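PDB 2R39: FixG-related protein from Vibrio parahaemolyticus, which is of unknown function but probably binds 4Fe-4S clusters and takes part in electron transport, the present chain being its C-terminal immunoglobulin-like domain. Local coordinates for residues A[37-51]-A[65-79]. Numbering follows the deposited sequence.
Sequences LKVINKTQQVQEYNL and QTIQVEPGEVLNLPM
With CG swung anti to its backbone N (chi1 180°), Asn41 lays its amide against the end of strand 66-69, at Val69, while Tyr49 holds CG anti to its carbonyl carbon (chi1 -49°), which brings a ring edge to Val69. Asn41 ND2 donates to Val69 O at 2.9 Å, the carbonyl lying in the amide plane although the donor stands well above the plane of that carbonyl. The same nitrogen donates to Gln45 O, and Asn41 OD1 takes both Thr43 N, closing an Asx turn, and Thr43 OG1 at 2.6 Å. Asparagine suits this buried corner because one short, flat group both gives and accepts. Val69 O is gripped twice, since Gln47 N also reaches it at 3.0 Å.

Strand 37-41 pairs antiparallel with 74-79, and 47-51 with 66-69, so both segments pass from one sheet of the Ig-like sandwich to the other. Between the sheets, branched aliphatics fill the interior: Val69 CG2 sits 3.4 Å from Tyr49 CE2, near the ring plane, and Ile67 CD1 meets Val39 CG1 tip to tip. Leu77 CD1 reaches Leu51 CD1 at 3.7 Å, joining the sheets again, and Leu99 of strand 92-101 also packs on Val39 and Tyr49. Polar Glu48, Asn50, Thr66 and Gln68 suit the outer face of the 47-51/66-69 pair, where Thr66 OG1 donates to Asn50 OD1 at 2.8 Å. Pro71 and Gly72 (phi 73°) fit the type II turn, whose Glu70 N is held by Glu73 OE1 at 2.6 Å. Apolar contacts thus close the sandwich's interior, while the bonds of Asn41 tie the 42-46 loop to the end of strand 66-69.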
loop_
_atom_site.group_PDB
_atom_site.type_symbol
_atom_site.label_atom_id
_atom_site.label_comp_id
_atom_site.label_asym_id
_atom_site.label_seq_id
_atom_site.Cartn_x
_atom_site.Cartn_y
_atom_site.Cartn_z
ATOM N N LEU A 37 3.975 -4.608 0.837
ATOM C CA LEU A 37 4.661 -3.437 1.376
ATOM C C LEU A 37 5.813 -3.880 2.280
ATOM O O LEU A 37 5.640 -4.762 3.101
ATOM C CB LEU A 37 3.692 -2.541 2.163
ATOM C CG LEU A 37 2.354 -2.106 1.549
ATOM C CD1 LEU A 37 1.662 -1.043 2.432
ATOM C CD2 LEU A 37 2.494 -1.595 0.151
ATOM N N LYS A 38 6.984 -3.274 2.110
ATOM C CA LYS A 38 8.103 -3.460 3.037
ATOM C C LYS A 38 8.305 -2.166 3.813
ATOM O O LYS A 38 8.508 -1.109 3.222
ATOM C CB LYS A 38 9.379 -3.820 2.273
ATOM C CG LYS A 38 10.629 -3.972 3.150
ATOM C CD LYS A 38 11.876 -4.329 2.327
ATOM C CE LYS A 38 11.813 -5.758 1.791
ATOM N NZ LYS A 38 13.042 -6.186 1.029
ATOM N N VAL A 39 8.231 -2.249 5.135
ATOM C CA VAL A 39 8.307 -1.068 5.978
ATOM C C VAL A 39 9.454 -1.213 6.971
ATOM O O VAL A 39 9.621 -2.259 7.585
ATOM C CB VAL A 39 6.968 -0.837 6.742
ATOM C CG1 VAL A 39 7.124 0.228 7.815
ATOM C CG2 VAL A 39 5.831 -0.474 5.778
ATOM N N ILE A 40 10.245 -0.162 7.128
ATOM C CA ILE A 40 11.290 -0.184 8.147
ATOM C C ILE A 40 11.233 1.021 9.086
ATOM O O ILE A 40 11.011 2.153 8.650
ATOM C CB ILE A 40 12.714 -0.397 7.551
ATOM C CG1 ILE A 40 13.765 -0.311 8.665
ATOM C CG2 ILE A 40 13.025 0.574 6.433
ATOM C CD1 ILE A 40 15.026 -0.967 8.322
ATOM N N ASN A 41 11.394 0.751 10.380
ATOM C CA ASN A 41 11.577 1.785 11.382
ATOM C C ASN A 41 13.077 2.030 11.547
ATOM O O ASN A 41 13.804 1.162 12.031
ATOM C CB ASN A 41 10.966 1.317 12.697
ATOM C CG ASN A 41 11.109 2.332 13.827
ATOM O OD1 ASN A 41 11.792 3.360 13.708
ATOM N ND2 ASN A 41 10.460 2.035 14.935
ATOM N N LYS A 42 13.542 3.206 11.139
ATOM C CA LYS A 42 14.981 3.498 11.169
ATOM C C LYS A 42 15.391 4.266 12.423
ATOM O O LYS A 42 16.532 4.727 12.536
ATOM C CB LYS A 42 15.393 4.265 9.918
ATOM C CG LYS A 42 15.191 3.493 8.624
ATOM C CD LYS A 42 15.697 4.296 7.435
ATOM C CE LYS A 42 15.112 3.768 6.150
ATOM N NZ LYS A 42 16.019 4.086 5.036
ATOM N N THR A 43 14.457 4.383 13.368
ATOM C CA THR A 43 14.685 5.104 14.617
ATOM C C THR A 43 14.983 4.097 15.726
ATOM O O THR A 43 14.895 2.866 15.511
ATOM C CB THR A 43 13.461 5.967 15.006
ATOM O OG1 THR A 43 12.385 5.117 15.477
ATOM C CG2 THR A 43 12.967 6.789 13.794
ATOM N N GLN A 44 15.337 4.622 16.911
ATOM C CA GLN A 44 15.671 3.778 18.048
ATOM C C GLN A 44 14.496 3.629 19.014
ATOM O O GLN A 44 14.654 3.084 20.098
ATOM C CB GLN A 44 16.916 4.305 18.777
ATOM C CG GLN A 44 18.195 4.271 17.949
ATOM C CD GLN A 44 18.520 2.878 17.403
ATOM O OE1 GLN A 44 18.625 2.688 16.156
ATOM N NE2 GLN A 44 18.671 1.903 18.331
ATOM N N GLN A 45 13.317 4.099 18.601
ATOM C CA GLN A 45 12.090 3.964 19.389
ATOM C C GLN A 45 11.027 3.229 18.564
ATOM O O GLN A 45 11.099 3.225 17.328
ATOM C CB GLN A 45 11.549 5.345 19.778
ATOM C CG GLN A 45 12.353 6.118 20.828
ATOM C CD GLN A 45 11.534 7.247 21.461
ATOM O OE1 GLN A 45 10.630 7.818 20.825
ATOM N NE2 GLN A 45 11.838 7.565 22.714
ATOM N N VAL A 46 10.060 2.613 19.250
ATOM C CA VAL A 46 8.854 2.045 18.617
ATOM C C VAL A 46 8.070 3.168 17.937
ATOM O O VAL A 46 7.939 4.257 18.489
ATOM C CB VAL A 46 7.935 1.340 19.670
ATOM C CG1 VAL A 46 6.664 0.753 19.015
ATOM C CG2 VAL A 46 8.686 0.255 20.402
ATOM N N GLN A 47 7.560 2.909 16.733
ATOM C CA GLN A 47 6.774 3.898 16.003
ATOM C C GLN A 47 5.447 3.302 15.504
ATOM O O GLN A 47 5.328 2.085 15.383
ATOM C CB GLN A 47 7.594 4.473 14.831
ATOM C CG GLN A 47 9.004 5.016 15.210
ATOM C CD GLN A 47 8.977 6.279 16.059
ATOM O OE1 GLN A 47 7.937 6.919 16.222
ATOM N NE2 GLN A 47 10.140 6.641 16.617
ATOM N N GLU A 48 4.462 4.164 15.220
ATOM C CA GLU A 48 3.161 3.751 14.659
ATOM C C GLU A 48 2.965 4.414 13.318
ATOM O O GLU A 48 3.122 5.627 13.193
ATOM C CB GLU A 48 1.952 4.093 15.575
ATOM C CG GLU A 48 0.558 3.824 14.882
ATOM C CD GLU A 48 -0.701 4.201 15.701
ATOM O OE1 GLU A 48 -0.845 3.693 16.821
ATOM O OE2 GLU A 48 -1.558 4.984 15.192
ATOM N N TYR A 49 2.608 3.619 12.319
ATOM C CA TYR A 49 2.396 4.125 10.957
ATOM C C TYR A 49 0.957 3.836 10.491
ATOM O O TYR A 49 0.368 2.838 10.896
ATOM C CB TYR A 49 3.421 3.520 9.974
ATOM C CG TYR A 49 4.875 3.597 10.440
ATOM C CD1 TYR A 49 5.497 4.819 10.665
ATOM C CD2 TYR A 49 5.629 2.444 10.643
ATOM C CE1 TYR A 49 6.841 4.891 11.086
ATOM C CE2 TYR A 49 6.977 2.511 11.051
ATOM C CZ TYR A 49 7.571 3.738 11.276
ATOM O OH TYR A 49 8.896 3.814 11.702
ATOM N N ASN A 50 0.390 4.728 9.683
ATOM C CA ASN A 50 -0.832 4.419 8.945
ATOM C C ASN A 50 -0.406 4.178 7.499
ATOM O O ASN A 50 0.520 4.839 6.994
ATOM C CB ASN A 50 -1.822 5.584 8.929
ATOM C CG ASN A 50 -2.673 5.719 10.216
ATOM O OD1 ASN A 50 -2.864 4.787 11.004
ATOM N ND2 ASN A 50 -3.236 6.912 10.386
ATOM N N LEU A 51 -1.117 3.274 6.836
ATOM C CA LEU A 51 -0.866 2.938 5.442
ATOM C C LEU A 51 -2.135 3.226 4.682
ATOM O O LEU A 51 -3.236 2.880 5.127
ATOM C CB LEU A 51 -0.453 1.477 5.278
ATOM C CG LEU A 51 0.690 0.994 6.188
ATOM C CD1 LEU A 51 0.717 -0.507 6.212
ATOM C CD2 LEU A 51 2.077 1.554 5.772
ATOM N N GLN A 65 -3.432 -1.735 7.967
ATOM C CA GLN A 65 -3.710 -0.327 7.790
ATOM C C GLN A 65 -2.916 0.535 8.789
ATOM O O GLN A 65 -2.458 1.627 8.454
ATOM C CB GLN A 65 -5.216 -0.083 7.993
ATOM C CG GLN A 65 -5.621 1.321 7.711
ATOM C CD GLN A 65 -7.112 1.517 7.686
ATOM O OE1 GLN A 65 -7.774 1.563 8.731
ATOM N NE2 GLN A 65 -7.649 1.679 6.485
ATOM N N THR A 66 -2.822 0.067 10.026
ATOM C CA THR A 66 -2.135 0.781 11.083
ATOM C C THR A 66 -1.248 -0.251 11.760
ATOM O O THR A 66 -1.725 -1.331 12.115
ATOM C CB THR A 66 -3.154 1.366 12.104
ATOM O OG1 THR A 66 -4.002 2.314 11.443
ATOM C CG2 THR A 66 -2.445 2.077 13.239
ATOM N N ILE A 67 0.022 0.082 11.964
ATOM C CA ILE A 67 1.000 -0.877 12.501
ATOM C C ILE A 67 1.913 -0.262 13.557
ATOM O O ILE A 67 2.173 0.938 13.522
ATOM C CB ILE A 67 1.893 -1.480 11.370
ATOM C CG1 ILE A 67 2.445 -0.365 10.467
ATOM C CG2 ILE A 67 1.108 -2.464 10.528
ATOM C CD1 ILE A 67 3.429 -0.821 9.418
ATOM N N GLN A 68 2.374 -1.087 14.502
ATOM C CA GLN A 68 3.428 -0.710 15.443
ATOM C C GLN A 68 4.724 -1.414 15.039
ATOM O O GLN A 68 4.749 -2.643 14.885
ATOM C CB GLN A 68 3.064 -1.129 16.880
ATOM C CG GLN A 68 2.240 -0.123 17.652
ATOM C CD GLN A 68 2.019 -0.534 19.092
ATOM O OE1 GLN A 68 2.791 -1.325 19.667
ATOM N NE2 GLN A 68 0.969 0.008 19.700
ATOM N N VAL A 69 5.794 -0.641 14.864
ATOM C CA VAL A 69 7.066 -1.173 14.359
ATOM C C VAL A 69 8.208 -0.906 15.345
ATOM O O VAL A 69 8.391 0.224 15.797
ATOM C CB VAL A 69 7.405 -0.582 12.966
ATOM C CG1 VAL A 69 8.599 -1.304 12.327
ATOM C CG2 VAL A 69 6.197 -0.664 12.050
ATOM N N GLU A 70 8.964 -1.955 15.674
ATOM C CA GLU A 70 10.059 -1.872 16.648
ATOM C C GLU A 70 11.305 -1.229 16.032
ATOM O O GLU A 70 11.441 -1.208 14.809
ATOM C CB GLU A 70 10.393 -3.268 17.201
ATOM C CG GLU A 70 9.302 -3.896 18.083
ATOM C CD GLU A 70 9.186 -3.241 19.449
ATOM O OE1 GLU A 70 10.196 -2.709 19.957
ATOM O OE2 GLU A 70 8.084 -3.273 20.034
ATOM N N PRO A 71 12.216 -0.684 16.871
ATOM C CA PRO A 71 13.454 -0.088 16.340
ATOM C C PRO A 71 14.210 -1.039 15.409
ATOM O O PRO A 71 14.511 -2.179 15.797
ATOM C CB PRO A 71 14.278 0.199 17.597
ATOM C CG PRO A 71 13.303 0.308 18.685
ATOM C CD PRO A 71 12.119 -0.545 18.333
ATOM N N GLY A 72 14.483 -0.578 14.178
ATOM C CA GLY A 72 15.213 -1.383 13.197
ATOM C C GLY A 72 14.429 -2.540 12.598
ATOM O O GLY A 72 14.954 -3.240 11.670
ATOM N N GLU A 73 13.177 -2.756 13.136
ATOM C CA GLU A 73 12.345 -3.831 12.616
ATOM C C GLU A 73 11.970 -3.599 11.144
ATOM O O GLU A 73 11.575 -2.491 10.750
ATOM C CB GLU A 73 11.083 -3.988 13.465
ATOM C CG GLU A 73 10.138 -5.084 12.989
ATOM C CD GLU A 73 8.941 -5.248 13.891
ATOM O OE1 GLU A 73 8.457 -4.232 14.437
ATOM O OE2 GLU A 73 8.484 -6.400 14.059
ATOM N N VAL A 74 12.112 -4.656 10.347
ATOM C CA VAL A 74 11.652 -4.674 8.962
ATOM C C VAL A 74 10.403 -5.554 8.894
ATOM O O VAL A 74 10.447 -6.729 9.268
ATOM C CB VAL A 74 12.749 -5.205 7.999
ATOM C CG1 VAL A 74 12.251 -5.244 6.569
ATOM C CG2 VAL A 74 13.992 -4.354 8.088
ATOM N N LEU A 75 9.292 -4.969 8.445
ATOM C CA LEU A 75 8.034 -5.695 8.299
ATOM C C LEU A 75 7.689 -5.958 6.831
ATOM O O LEU A 75 7.929 -5.128 5.956
ATOM C CB LEU A 75 6.879 -4.931 8.962
ATOM C CG LEU A 75 6.808 -4.782 10.484
ATOM C CD1 LEU A 75 5.600 -3.918 10.856
ATOM C CD2 LEU A 75 6.707 -6.132 11.162
ATOM N N ASN A 76 7.093 -7.115 6.586
ATOM C CA ASN A 76 6.703 -7.526 5.256
ATOM C C ASN A 76 5.192 -7.697 5.217
ATOM O O ASN A 76 4.646 -8.552 5.925
ATOM C CB ASN A 76 7.394 -8.835 4.906
ATOM C CG ASN A 76 7.350 -9.130 3.438
ATOM O OD1 ASN A 76 6.724 -10.104 3.002
ATOM N ND2 ASN A 76 8.021 -8.297 2.654
ATOM N N LEU A 77 4.520 -6.882 4.404
ATOM C CA LEU A 77 3.068 -6.765 4.489
ATOM C C LEU A 77 2.324 -7.060 3.191
ATOM O O LEU A 77 2.084 -6.149 2.380
ATOM C CB LEU A 77 2.669 -5.386 5.039
ATOM C CG LEU A 77 3.363 -4.880 6.311
ATOM C CD1 LEU A 77 3.018 -3.442 6.594
ATOM C CD2 LEU A 77 3.045 -5.768 7.533
ATOM N N PRO A 78 1.943 -8.337 2.991
ATOM C CA PRO A 78 1.103 -8.744 1.875
ATOM C C PRO A 78 -0.300 -8.152 2.012
ATOM O O PRO A 78 -0.859 -8.117 3.111
ATOM C CB PRO A 78 1.054 -10.273 2.013
ATOM C CG PRO A 78 1.326 -10.530 3.428
ATOM C CD PRO A 78 2.290 -9.483 3.854
HETATM N N MSE A 79 -0.863 -7.689 0.904
HETATM C CA MSE A 79 -2.184 -7.073 0.929
HETATM C C MSE A 79 -2.789 -7.092 -0.463
HETATM O O MSE A 79 -2.126 -7.455 -1.437
HETATM C CB MSE A 79 -2.068 -5.621 1.391
HETATM C CG MSE A 79 -1.222 -4.757 0.436
HETATM SE SE MSE A 79 -1.422 -2.897 0.853
HETATM C CE MSE A 79 -3.318 -2.676 0.409
HETATM O O HOH W 1 -5.684 2.022 4.343
#